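Local coordinates for cytochrome P450 268A2 Cyp268A2 (Mycobacterium marinum, PDB 6BLD), which is a haem-containing member of the cytochrome P450 family, holding (3E,5E)-6,10-dimethylundeca-3,5,9-trien-2-one in a pocket beside the haem, at residues A51-P56 with N90-L95; G60-T65 with A328-V333; G85-N90 with M309-T314. One frame throughout, in Å; residues are numbered along the deposited sequence.

Interaction 1 of 3, residues A51-P56 with N90-L95; sequences ALIQDP and NVPAEL
Ile53 lays its CG2 methyl against the extended backbone of Asn90, Val91 and Pro92. Ile53 CG2 lies 3.3 Å from Asn90 O and 3.6 Å from Pro92 CD, whereas CG1, anti to the backbone N (chi1 173°), takes the longer branch away from residues 90-95. Pro92 CD is approached by a second side chain, with Leu52 CB 3.9 Å from it. Beyond CB, Leu52 runs alongside Val91, both pointing the same way, and Leu52 CD1 comes 4.0 Å from Val91 CG2. Asn90 instead reaches past Ile53, its CB 3.4 Å from Ile53 O, and continues to Asp55, where ND2 stands 3.8 Å from Asp55 CB. The amide nitrogen is bonded to Asp58 and Asp55 OD1 to the backbone N of Asn57, so the polar ends of this pair are held from the connecting loop. A water joins Ile53 O to Asp55 N beside the Asn90 amide. Directly between the backbones runs one weak hydrogen bond, Ile53 N to Asn90 O, 3.5 Å long at 141°. Pro92 is the N-cap residue of helix 93-97, and helix 201-225 packs on Leu52 and Pro92 through Leu205 and Leu202. This surface contact thus combines an apolar part, next to the ligand pocket through Leu205, with a water-bridged polar part at Asn90 and Asp55, and its direct polar cohesion is slight.

Interaction 2 of 3, residues G60-T65 with A328-V333; sequences GFWAVT and AGEKVV
Trp62 and Glu330 are joined by a short hydrogen bond next to the parallel pairing of strands 61-64 and 331-335, neighbours in the mixed five-stranded sheet of the P450 fold although some 260 residues apart in sequence. At its root, Trp62 CB is 3.7 Å from Lys331 O, on the sheet face that also carries Val332. CG, set anti to the carbonyl carbon (chi1 -74°), leaves Trp62 CG 4.1 Å from Lys331 O. Further out, Trp62 CD1 is 3.5 Å and Trp62 CE2 3.6 Å from Glu330 OE1. Between them, Trp62 NE1 donates to Glu330 OE1 at 2.6 Å. The bond is almost straight at 173° and lies in the indole plane, yet it reaches the carboxylate from above, 50° out of its plane. The Trp62 side chain also packs on Gln324 and Ile326 and meets Trp44 edge-to-face.

The backbone ladder is formed by Trp62 N to Lys331 O (2.8 Å), Val333 N to Trp62 O (2.9 Å) and Val64 N to Val333 O (2.9 Å); a water bridges Gly60 O and Lys331 N. Glu330 OE1 also accepts from Arg327 N, and OE2 forms a salt bridge with Arg9, so the buried carboxylate probably keeps its negative charge and ties the indole to the N-terminal segment.

Interaction 3 of 3, residues G85-N90 with M309-T314; sequences GVLFEN and MTFRRT. With HEM (protoporphyrin IX containing Fe), chain B; DXJ ((3E,5E)-6,10-dimethylundeca-3,5,9-trien-2-one), chain C.
Arg312 grips the loop at residues 85-87 with two donors: its backbone N gives a 2.7 Å hydrogen bond to Val86 O and its NE a 2.9 Å bond to Leu87 O. This loop after strand 80-81 packs on strand 310-315 of the P450 sheet, whose Phe311 and Arg313 line the haem site. Arg312 CG sits between the backbone N and the carbonyl carbon (chi1 83°), close against the loop, and Gly85 O lies over one guanidinium face, offset toward its rim. NH1 is held by Asn84 O. Packing is also tight around Phe311, whose ring edge receives Val86 O, 3.2 Å from Phe311 CD1. Further round, CE1 touches Val86 CG2 and Leu87 CD2, while Phe311 CZ reaches DXJ C01 at 3.8 Å. Arg313 NH1 bonds back to Arg312 O, and Arg313 NH2 meets the haem propionate oxygen O2D at 2.8 Å. Between buried residues, a water links Phe88 N to Thr310 OG1, which is also hydrogen-bonded to Asn407 O.

At partly exposed Gly85, whose carbonyl O still lies on the Arg312 guanidinium, another water enters, bridging Gly85 O, 2.7 Å away, to Thr314 OG1 at 2.6 Å. Carbonyl oxygens of this loop would partly offset the charge of Arg312, while Phe311 and Arg313 present an apolar edge to the ligand and a positive group to the propionate.

The three contacts lie on the same side of the chain's centre, with interactions 2 and 3 about 9 Å apart between centres, 1 and 3 about 12 Å, and 1 and 2 about 17 Å. Interactions 2 and 3 share a sheet, where Val332 O and Arg313 N probably hydrogen-bond at 2.7 Å, and the Phe61 and Phe88 rings meet edge-to-face. Interactions 1 and 3 share Asn90, and Glu89 OE2 accepts from Leu52 N at 2.8 Å. Asp58 receives both Asn90 and Lys331, tying interaction 1 to interaction 2. Interaction 3 touches haem and ligand directly; in interaction 1 the Val91 side chain is about 5 Å from the ligand, and in interaction 2 that of Val333 is about 11 Å from the haem.

Interaction 1 of 3, residues A51-P56 with N90-L95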
loop_
_atom_site.group_PDB
_atom_site.type_symbol
_atom_site.label_atom_id
_atom_site.label_comp_id
_atom_site.label_asym_id
_atom_site.label_seq_id
_atom_site.Cartn_x
_atom_site.Cartn_y
_atom_site.Cartn_z
ATOM N N ALA A 51 9.125 -12.147 14.550
ATOM C CA ALA A 51 9.447 -11.368 13.365
ATOM C C ALA A 51 10.377 -12.155 12.441
ATOM O O ALA A 51 10.963 -13.172 12.818
ATOM C CB ALA A 51 10.088 -10.039 13.761
ATOM N N LEU A 52 10.501 -11.663 11.204
ATOM C CA LEU A 52 11.415 -12.284 10.249
ATOM C C LEU A 52 12.845 -12.284 10.771
ATOM O O LEU A 52 13.621 -13.194 10.458
ATOM C CB LEU A 52 11.341 -11.565 8.903
ATOM C CG LEU A 52 10.027 -11.699 8.132
ATOM C CD1 LEU A 52 9.974 -10.702 6.982
ATOM C CD2 LEU A 52 9.846 -13.122 7.624
ATOM N N ILE A 53 13.208 -11.280 11.563
ATOM C CA ILE A 53 14.498 -11.230 12.241
ATOM C C ILE A 53 14.277 -10.648 13.630
ATOM O O ILE A 53 13.623 -9.611 13.779
ATOM C CB ILE A 53 15.538 -10.406 11.455
ATOM C CG1 ILE A 53 16.819 -10.234 12.274
ATOM C CG2 ILE A 53 14.972 -9.054 11.049
ATOM C CD1 ILE A 53 17.630 -11.500 12.403
ATOM N N GLN A 54 14.799 -11.326 14.647
ATOM C CA GLN A 54 14.710 -10.847 16.021
ATOM C C GLN A 54 15.913 -9.957 16.308
ATOM O O GLN A 54 17.061 -10.390 16.168
ATOM C CB GLN A 54 14.649 -12.018 17.001
ATOM C CG GLN A 54 13.845 -13.208 16.496
ATOM C CD GLN A 54 12.346 -12.974 16.558
ATOM O OE1 GLN A 54 11.853 -12.247 17.421
ATOM N NE2 GLN A 54 11.613 -13.593 15.640
ATOM N N ASP A 55 15.648 -8.714 16.705
ATOM C CA ASP A 55 16.699 -7.724 16.899
ATOM C C ASP A 55 16.840 -7.385 18.376
ATOM O O ASP A 55 15.921 -6.788 18.959
ATOM C CB ASP A 55 16.396 -6.460 16.091
ATOM C CG ASP A 55 17.497 -5.420 16.194
ATOM O OD1 ASP A 55 18.609 -5.765 16.642
ATOM O OD2 ASP A 55 17.248 -4.253 15.824
ATOM N N PRO A 56 17.957 -7.739 19.022
ATOM C CA PRO A 56 18.167 -7.301 20.411
ATOM C C PRO A 56 18.320 -5.798 20.551
ATOM O O PRO A 56 18.153 -5.276 21.661
ATOM C CB PRO A 56 19.453 -8.035 20.822
ATOM C CG PRO A 56 20.142 -8.349 19.531
ATOM C CD PRO A 56 19.049 -8.598 18.536
ATOM N N ASN A 90 10.436 -6.059 11.946
ATOM C CA ASN A 90 11.866 -6.103 11.670
ATOM C C ASN A 90 12.140 -7.070 10.523
ATOM O O ASN A 90 11.789 -8.253 10.601
ATOM C CB ASN A 90 12.633 -6.519 12.924
ATOM C CG ASN A 90 12.784 -5.383 13.918
ATOM O OD1 ASN A 90 12.909 -4.220 13.536
ATOM N ND2 ASN A 90 12.769 -5.717 15.205
ATOM N N VAL A 91 12.768 -6.567 9.466
ATOM C CA VAL A 91 13.035 -7.335 8.252
ATOM C C VAL A 91 14.542 -7.344 8.012
ATOM O O VAL A 91 15.200 -6.318 8.235
ATOM C CB VAL A 91 12.272 -6.745 7.053
ATOM C CG1 VAL A 91 12.621 -7.471 5.760
ATOM C CG2 VAL A 91 10.770 -6.786 7.308
ATOM N N PRO A 92 15.130 -8.468 7.592
ATOM C CA PRO A 92 16.574 -8.494 7.319
ATOM C C PRO A 92 17.001 -7.385 6.364
ATOM O O PRO A 92 16.300 -7.060 5.403
ATOM C CB PRO A 92 16.788 -9.881 6.704
ATOM C CG PRO A 92 15.723 -10.719 7.323
ATOM C CD PRO A 92 14.530 -9.813 7.510
ATOM N N ALA A 93 18.176 -6.814 6.640
ATOM C CA ALA A 93 18.634 -5.629 5.920
ATOM C C ALA A 93 18.795 -5.896 4.427
ATOM O O ALA A 93 18.480 -5.032 3.601
ATOM C CB ALA A 93 19.950 -5.132 6.516
ATOM N N GLU A 94 19.289 -7.083 4.062
ATOM C CA GLU A 94 19.476 -7.396 2.648
ATOM C C GLU A 94 18.155 -7.343 1.891
ATOM O O GLU A 94 18.096 -6.836 0.764
ATOM C CB GLU A 94 20.131 -8.770 2.491
ATOM C CG GLU A 94 20.134 -9.293 1.058
ATOM C CD GLU A 94 21.408 -10.040 0.705
ATOM O OE1 GLU A 94 22.334 -10.068 1.541
ATOM O OE2 GLU A 94 21.484 -10.598 -0.410
ATOM N N LEU A 95 17.080 -7.854 2.497
ATOM C CA LEU A 95 15.768 -7.778 1.865
ATOM C C LEU A 95 15.272 -6.338 1.791
ATOM O O LEU A 95 14.619 -5.948 0.816
ATOM C CB LEU A 95 14.769 -8.652 2.623
ATOM C CG LEU A 95 15.056 -10.153 2.596
ATOM C CD1 LEU A 95 14.178 -10.899 3.591
ATOM C CD2 LEU A 95 14.871 -10.703 1.191
HETATM O O HOH W 1 12.751 -7.998 16.173
HETATM O O HOH W 2 15.687 -2.176 13.865
#

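Interaction 2 of 3, residues G60-T65 with A328-V333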
loop_
_atom_site.group_PDB
_atom_site.type_symbol
_atom_site.label_atom_id
_atom_site.label_comp_id
_atom_site.label_asym_id
_atom_site.label_seq_id
_atom_site.Cartn_x
_atom_site.Cartn_y
_atom_site.Cartn_z
ATOM N N GLY A 60 11.308 -1.629 21.297
ATOM C CA GLY A 60 9.889 -1.534 21.062
ATOM C C GLY A 60 9.590 -0.424 20.069
ATOM O O GLY A 60 10.421 -0.097 19.222
ATOM N N PHE A 61 8.390 0.135 20.199
ATOM C CA PHE A 61 7.936 1.185 19.299
ATOM C C PHE A 61 6.813 1.963 19.967
ATOM O O PHE A 61 6.171 1.485 20.905
ATOM C CB PHE A 61 7.463 0.610 17.958
ATOM C CG PHE A 61 6.212 -0.221 18.059
ATOM C CD1 PHE A 61 6.285 -1.577 18.332
ATOM C CD2 PHE A 61 4.961 0.353 17.881
ATOM C CE1 PHE A 61 5.137 -2.343 18.427
ATOM C CE2 PHE A 61 3.812 -0.408 17.976
ATOM C CZ PHE A 61 3.900 -1.757 18.250
ATOM N N TRP A 62 6.584 3.171 19.460
ATOM C CA TRP A 62 5.468 4.008 19.876
ATOM C C TRP A 62 4.305 3.802 18.914
ATOM O O TRP A 62 4.473 3.924 17.696
ATOM C CB TRP A 62 5.868 5.483 19.904
ATOM C CG TRP A 62 6.752 5.862 21.051
ATOM C CD1 TRP A 62 8.100 6.072 21.011
ATOM C CD2 TRP A 62 6.350 6.089 22.406
ATOM N NE1 TRP A 62 8.562 6.413 22.260
ATOM C CE2 TRP A 62 7.507 6.430 23.134
ATOM C CE3 TRP A 62 5.124 6.034 23.076
ATOM C CZ2 TRP A 62 7.474 6.714 24.497
ATOM C CZ3 TRP A 62 5.093 6.317 24.429
ATOM C CH2 TRP A 62 6.261 6.653 25.124
ATOM N N ALA A 63 3.131 3.498 19.458
ATOM C CA ALA A 63 1.936 3.284 18.652
ATOM C C ALA A 63 1.196 4.605 18.486
ATOM O O ALA A 63 0.796 5.227 19.476
ATOM C CB ALA A 63 1.032 2.233 19.293
ATOM N N VAL A 64 1.015 5.031 17.238
ATOM C CA VAL A 64 0.323 6.272 16.905
ATOM C C VAL A 64 -1.004 5.894 16.261
ATOM O O VAL A 64 -1.036 5.391 15.131
ATOM C CB VAL A 64 1.158 7.160 15.974
ATOM C CG1 VAL A 64 0.390 8.421 15.624
ATOM C CG2 VAL A 64 2.485 7.501 16.622
ATOM N N THR A 65 -2.104 6.157 16.972
ATOM C CA THR A 65 -3.416 5.664 16.578
ATOM C C THR A 65 -4.377 6.743 16.096
ATOM O O THR A 65 -5.310 6.423 15.354
ATOM C CB THR A 65 -4.070 4.917 17.751
ATOM O OG1 THR A 65 -4.115 5.775 18.895
ATOM C CG2 THR A 65 -3.277 3.662 18.094
ATOM N N ALA A 328 14.899 10.352 21.050
ATOM C CA ALA A 328 15.674 10.244 19.820
ATOM C C ALA A 328 16.115 8.803 19.596
ATOM O O ALA A 328 16.616 8.143 20.512
ATOM C CB ALA A 328 16.891 11.167 19.880
ATOM N N GLY A 329 15.921 8.317 18.372
ATOM C CA GLY A 329 16.272 6.959 18.020
ATOM C C GLY A 329 15.178 5.933 18.225
ATOM O O GLY A 329 15.374 4.766 17.865
ATOM N N GLU A 330 14.037 6.324 18.783
ATOM C CA GLU A 330 12.951 5.390 19.040
ATOM C C GLU A 330 12.058 5.256 17.812
ATOM O O GLU A 330 11.885 6.200 17.036
ATOM C CB GLU A 330 12.127 5.839 20.249
ATOM C CG GLU A 330 12.904 5.793 21.561
ATOM C CD GLU A 330 12.021 5.976 22.783
ATOM O OE1 GLU A 330 11.090 6.806 22.732
ATOM O OE2 GLU A 330 12.269 5.296 23.803
ATOM N N LYS A 331 11.497 4.062 17.638
ATOM C CA LYS A 331 10.628 3.787 16.503
ATOM C C LYS A 331 9.219 4.303 16.766
ATOM O O LYS A 331 8.704 4.209 17.883
ATOM C CB LYS A 331 10.590 2.287 16.211
ATOM C CG LYS A 331 11.894 1.730 15.666
ATOM C CD LYS A 331 11.772 0.249 15.345
ATOM C CE LYS A 331 13.102 -0.329 14.892
ATOM N NZ LYS A 331 12.972 -1.752 14.471
ATOM N N VAL A 332 8.596 4.846 15.722
ATOM C CA VAL A 332 7.267 5.444 15.800
ATOM C C VAL A 332 6.434 4.870 14.663
ATOM O O VAL A 332 6.740 5.108 13.490
ATOM C CB VAL A 332 7.326 6.979 15.712
ATOM C CG1 VAL A 332 5.929 7.566 15.715
ATOM C CG2 VAL A 332 8.152 7.550 16.862
ATOM N N VAL A 333 5.387 4.123 15.002
ATOM C CA VAL A 333 4.601 3.374 14.026
ATOM C C VAL A 333 3.246 4.044 13.849
ATOM O O VAL A 333 2.545 4.318 14.830
ATOM C CB VAL A 333 4.432 1.906 14.450
ATOM C CG1 VAL A 333 3.563 1.156 13.445
ATOM C CG2 VAL A 333 5.794 1.245 14.586
HETATM O O HOH W 3 12.156 1.985 19.445
#

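Interaction 3 of 3, residues G85-N90 with M309-T314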
loop_
_atom_site.group_PDB
_atom_site.type_symbol
_atom_site.label_atom_id
_atom_site.label_comp_id
_atom_site.label_asym_id
_atom_site.label_seq_id
_atom_site.Cartn_x
_atom_site.Cartn_y
_atom_site.Cartn_z
ATOM N N GLY A 85 14.660 2.879 8.065
ATOM C CA GLY A 85 13.641 1.863 7.897
ATOM C C GLY A 85 12.245 2.416 8.114
ATOM O O GLY A 85 12.018 3.306 8.943
ATOM N N VAL A 86 11.287 1.882 7.353
ATOM C CA VAL A 86 9.901 2.330 7.416
ATOM C C VAL A 86 8.923 1.199 7.687
ATOM O O VAL A 86 7.729 1.458 7.851
ATOM C CB VAL A 86 9.496 3.082 6.129
ATOM C CG1 VAL A 86 10.344 4.328 5.954
ATOM C CG2 VAL A 86 9.612 2.168 4.916
ATOM N N LEU A 87 9.382 -0.048 7.751
ATOM C CA LEU A 87 8.490 -1.181 7.954
ATOM C C LEU A 87 8.247 -1.421 9.440
ATOM O O LEU A 87 9.142 -1.240 10.271
ATOM C CB LEU A 87 9.065 -2.439 7.301
ATOM C CG LEU A 87 9.028 -2.456 5.769
ATOM C CD1 LEU A 87 9.265 -3.861 5.231
ATOM C CD2 LEU A 87 7.714 -1.894 5.244
ATOM N N PHE A 88 7.016 -1.827 9.762
ATOM C CA PHE A 88 6.632 -2.106 11.144
ATOM C C PHE A 88 7.434 -3.275 11.706
ATOM O O PHE A 88 8.098 -3.154 12.743
ATOM C CB PHE A 88 5.127 -2.392 11.198
ATOM C CG PHE A 88 4.589 -2.653 12.581
ATOM C CD1 PHE A 88 5.210 -2.134 13.706
ATOM C CD2 PHE A 88 3.439 -3.411 12.750
ATOM C CE1 PHE A 88 4.705 -2.379 14.969
ATOM C CE2 PHE A 88 2.927 -3.655 14.010
ATOM C CZ PHE A 88 3.561 -3.138 15.121
ATOM N N GLU A 89 7.381 -4.418 11.031
ATOM C CA GLU A 89 8.110 -5.598 11.464
ATOM C C GLU A 89 9.586 -5.483 11.097
ATOM O O GLU A 89 9.951 -4.884 10.082
ATOM C CB GLU A 89 7.506 -6.851 10.828
ATOM C CG GLU A 89 8.073 -8.158 11.344
ATOM C CD GLU A 89 7.407 -9.359 10.710
ATOM O OE1 GLU A 89 6.210 -9.261 10.365
ATOM O OE2 GLU A 89 8.080 -10.399 10.552
ATOM N N ASN A 90 10.436 -6.059 11.946
ATOM C CA ASN A 90 11.866 -6.103 11.670
ATOM C C ASN A 90 12.140 -7.070 10.523
ATOM O O ASN A 90 11.789 -8.253 10.601
ATOM C CB ASN A 90 12.633 -6.519 12.924
ATOM C CG ASN A 90 12.784 -5.383 13.918
ATOM O OD1 ASN A 90 12.909 -4.220 13.536
ATOM N ND2 ASN A 90 12.769 -5.717 15.205
ATOM N N MET A 309 -1.583 -0.685 6.104
ATOM C CA MET A 309 -1.993 -0.547 7.494
ATOM C C MET A 309 -0.941 0.142 8.351
ATOM O O MET A 309 -1.290 0.901 9.263
ATOM C CB MET A 309 -2.313 -1.918 8.092
ATOM C CG MET A 309 -3.498 -2.615 7.454
ATOM S SD MET A 309 -3.919 -4.140 8.312
ATOM C CE MET A 309 -2.389 -5.062 8.152
ATOM N N THR A 310 0.342 -0.107 8.092
ATOM C CA THR A 310 1.397 0.407 8.952
ATOM C C THR A 310 2.556 0.952 8.131
ATOM O O THR A 310 2.903 0.408 7.079
ATOM C CB THR A 310 1.935 -0.670 9.907
ATOM O OG1 THR A 310 2.431 -1.781 9.147
ATOM C CG2 THR A 310 0.847 -1.147 10.859
ATOM N N PHE A 311 3.138 2.037 8.632
ATOM C CA PHE A 311 4.443 2.525 8.222
ATOM C C PHE A 311 5.066 3.172 9.448
ATOM O O PHE A 311 4.361 3.741 10.285
ATOM C CB PHE A 311 4.362 3.525 7.060
ATOM C CG PHE A 311 4.564 2.905 5.704
ATOM C CD1 PHE A 311 5.530 1.929 5.506
ATOM C CD2 PHE A 311 3.788 3.301 4.627
ATOM C CE1 PHE A 311 5.715 1.360 4.254
ATOM C CE2 PHE A 311 3.968 2.736 3.375
ATOM C CZ PHE A 311 4.932 1.763 3.190
ATOM N N ARG A 312 6.381 3.067 9.565
ATOM C CA ARG A 312 7.055 3.531 10.767
ATOM C C ARG A 312 8.089 4.595 10.426
ATOM O O ARG A 312 8.461 4.794 9.267
ATOM C CB ARG A 312 7.715 2.365 11.515
ATOM C CG ARG A 312 9.077 1.991 10.980
ATOM C CD ARG A 312 9.982 1.453 12.073
ATOM N NE ARG A 312 10.984 0.552 11.516
ATOM C CZ ARG A 312 12.263 0.864 11.348
ATOM N NH1 ARG A 312 12.713 2.059 11.703
ATOM N NH2 ARG A 312 13.096 -0.024 10.828
ATOM N N ARG A 313 8.538 5.288 11.469
ATOM C CA ARG A 313 9.590 6.286 11.370
ATOM C C ARG A 313 10.531 6.114 12.554
ATOM O O ARG A 313 10.235 5.390 13.509
ATOM C CB ARG A 313 9.024 7.715 11.338
ATOM C CG ARG A 313 8.014 7.982 10.228
ATOM C CD ARG A 313 8.706 8.200 8.894
ATOM N NE ARG A 313 7.794 8.700 7.869
ATOM C CZ ARG A 313 7.164 7.927 6.990
ATOM N NH1 ARG A 313 7.340 6.613 7.015
ATOM N NH2 ARG A 313 6.355 8.468 6.086
ATOM N N THR A 314 11.678 6.788 12.481
ATOM C CA THR A 314 12.646 6.825 13.570
ATOM C C THR A 314 12.848 8.272 13.996
ATOM O O THR A 314 13.117 9.138 13.157
ATOM C CB THR A 314 13.985 6.204 13.155
ATOM O OG1 THR A 314 13.755 4.935 12.530
ATOM C CG2 THR A 314 14.878 6.005 14.370
HETATM C CHA HEM B . 4.044 5.789 -1.065
HETATM C CHB HEM B . 3.788 4.210 -5.649
HETATM C CHC HEM B . -0.939 3.261 -5.059
HETATM C CHD HEM B . -0.401 4.021 -0.285
HETATM C C1A HEM B . 4.390 5.456 -2.358
HETATM C C2A HEM B . 5.700 5.600 -2.962
HETATM C C3A HEM B . 5.629 5.168 -4.223
HETATM C C4A HEM B . 4.271 4.727 -4.469
HETATM C CMA HEM B . 6.790 5.141 -5.241
HETATM C CAA HEM B . 6.956 6.169 -2.267
HETATM C CBA HEM B . 6.898 7.692 -2.332
HETATM C CGA HEM B . 8.007 8.289 -1.504
HETATM O O1A HEM B . 8.331 9.487 -1.711
HETATM O O2A HEM B . 8.572 7.566 -0.643
HETATM C C1B HEM B . 2.477 3.877 -5.912
HETATM C C2B HEM B . 1.936 3.541 -7.209
HETATM C C3B HEM B . 0.637 3.281 -7.072
HETATM C C4B HEM B . 0.292 3.436 -5.663
HETATM C CMB HEM B . 2.720 3.496 -8.539
HETATM C CAB HEM B . -0.260 2.883 -8.268
HETATM C CBB HEM B . -1.580 2.732 -8.166
HETATM C C1C HEM B . -1.211 3.390 -3.709
HETATM C C2C HEM B . -2.505 3.225 -3.073
HETATM C C3C HEM B . -2.343 3.429 -1.751
HETATM C C4C HEM B . -0.953 3.743 -1.516
HETATM C CMC HEM B . -3.797 2.855 -3.840
HETATM C CAC HEM B . -3.374 3.393 -0.598
HETATM C CBC HEM B . -4.696 3.346 -0.784
HETATM C C1D HEM B . 0.838 4.583 -0.068
HETATM C C2D HEM B . 1.373 5.016 1.205
HETATM C C3D HEM B . 2.602 5.502 0.995
HETATM C C4D HEM B . 2.888 5.398 -0.425
HETATM C CMD HEM B . 0.639 4.919 2.560
HETATM C CAD HEM B . 3.550 6.084 2.069
HETATM C CBD HEM B . 3.115 7.509 2.400
HETATM C CGD HEM B . 3.980 8.096 3.486
HETATM O O1D HEM B . 3.708 9.251 3.907
HETATM O O2D HEM B . 4.936 7.414 3.934
HETATM N NA HEM B . 3.542 4.918 -3.309
HETATM N NB HEM B . 1.447 3.803 -4.992
HETATM N NC HEM B . -0.291 3.707 -2.728
HETATM N ND HEM B . 1.787 4.833 -1.038
HETATM FE FE HEM B . 1.545 4.538 -3.052
HETATM C C10 DXJ C . 8.849 -4.701 0.442
HETATM C C13 DXJ C . 9.842 -8.028 2.059
HETATM C C01 DXJ C . 3.390 1.866 -0.229
HETATM C C02 DXJ C . 3.990 0.466 -0.328
HETATM C C03 DXJ C . 5.286 0.324 -0.521
HETATM C C04 DXJ C . 3.087 -0.760 -0.200
HETATM C C05 DXJ C . 5.913 -1.065 -0.622
HETATM C C06 DXJ C . 7.158 -1.202 0.251
HETATM C C07 DXJ C . 7.987 -2.443 -0.080
HETATM C C08 DXJ C . 8.022 -3.457 0.761
HETATM C C09 DXJ C . 8.780 -2.500 -1.383
HETATM C C11 DXJ C . 9.073 -5.590 1.388
HETATM C C12 DXJ C . 9.898 -6.842 1.098
HETATM O O14 DXJ C . 10.582 -6.893 0.131
HETATM O O HOH W 4 13.441 5.410 9.971
HETATM O O HOH W 5 4.899 -1.982 7.965
#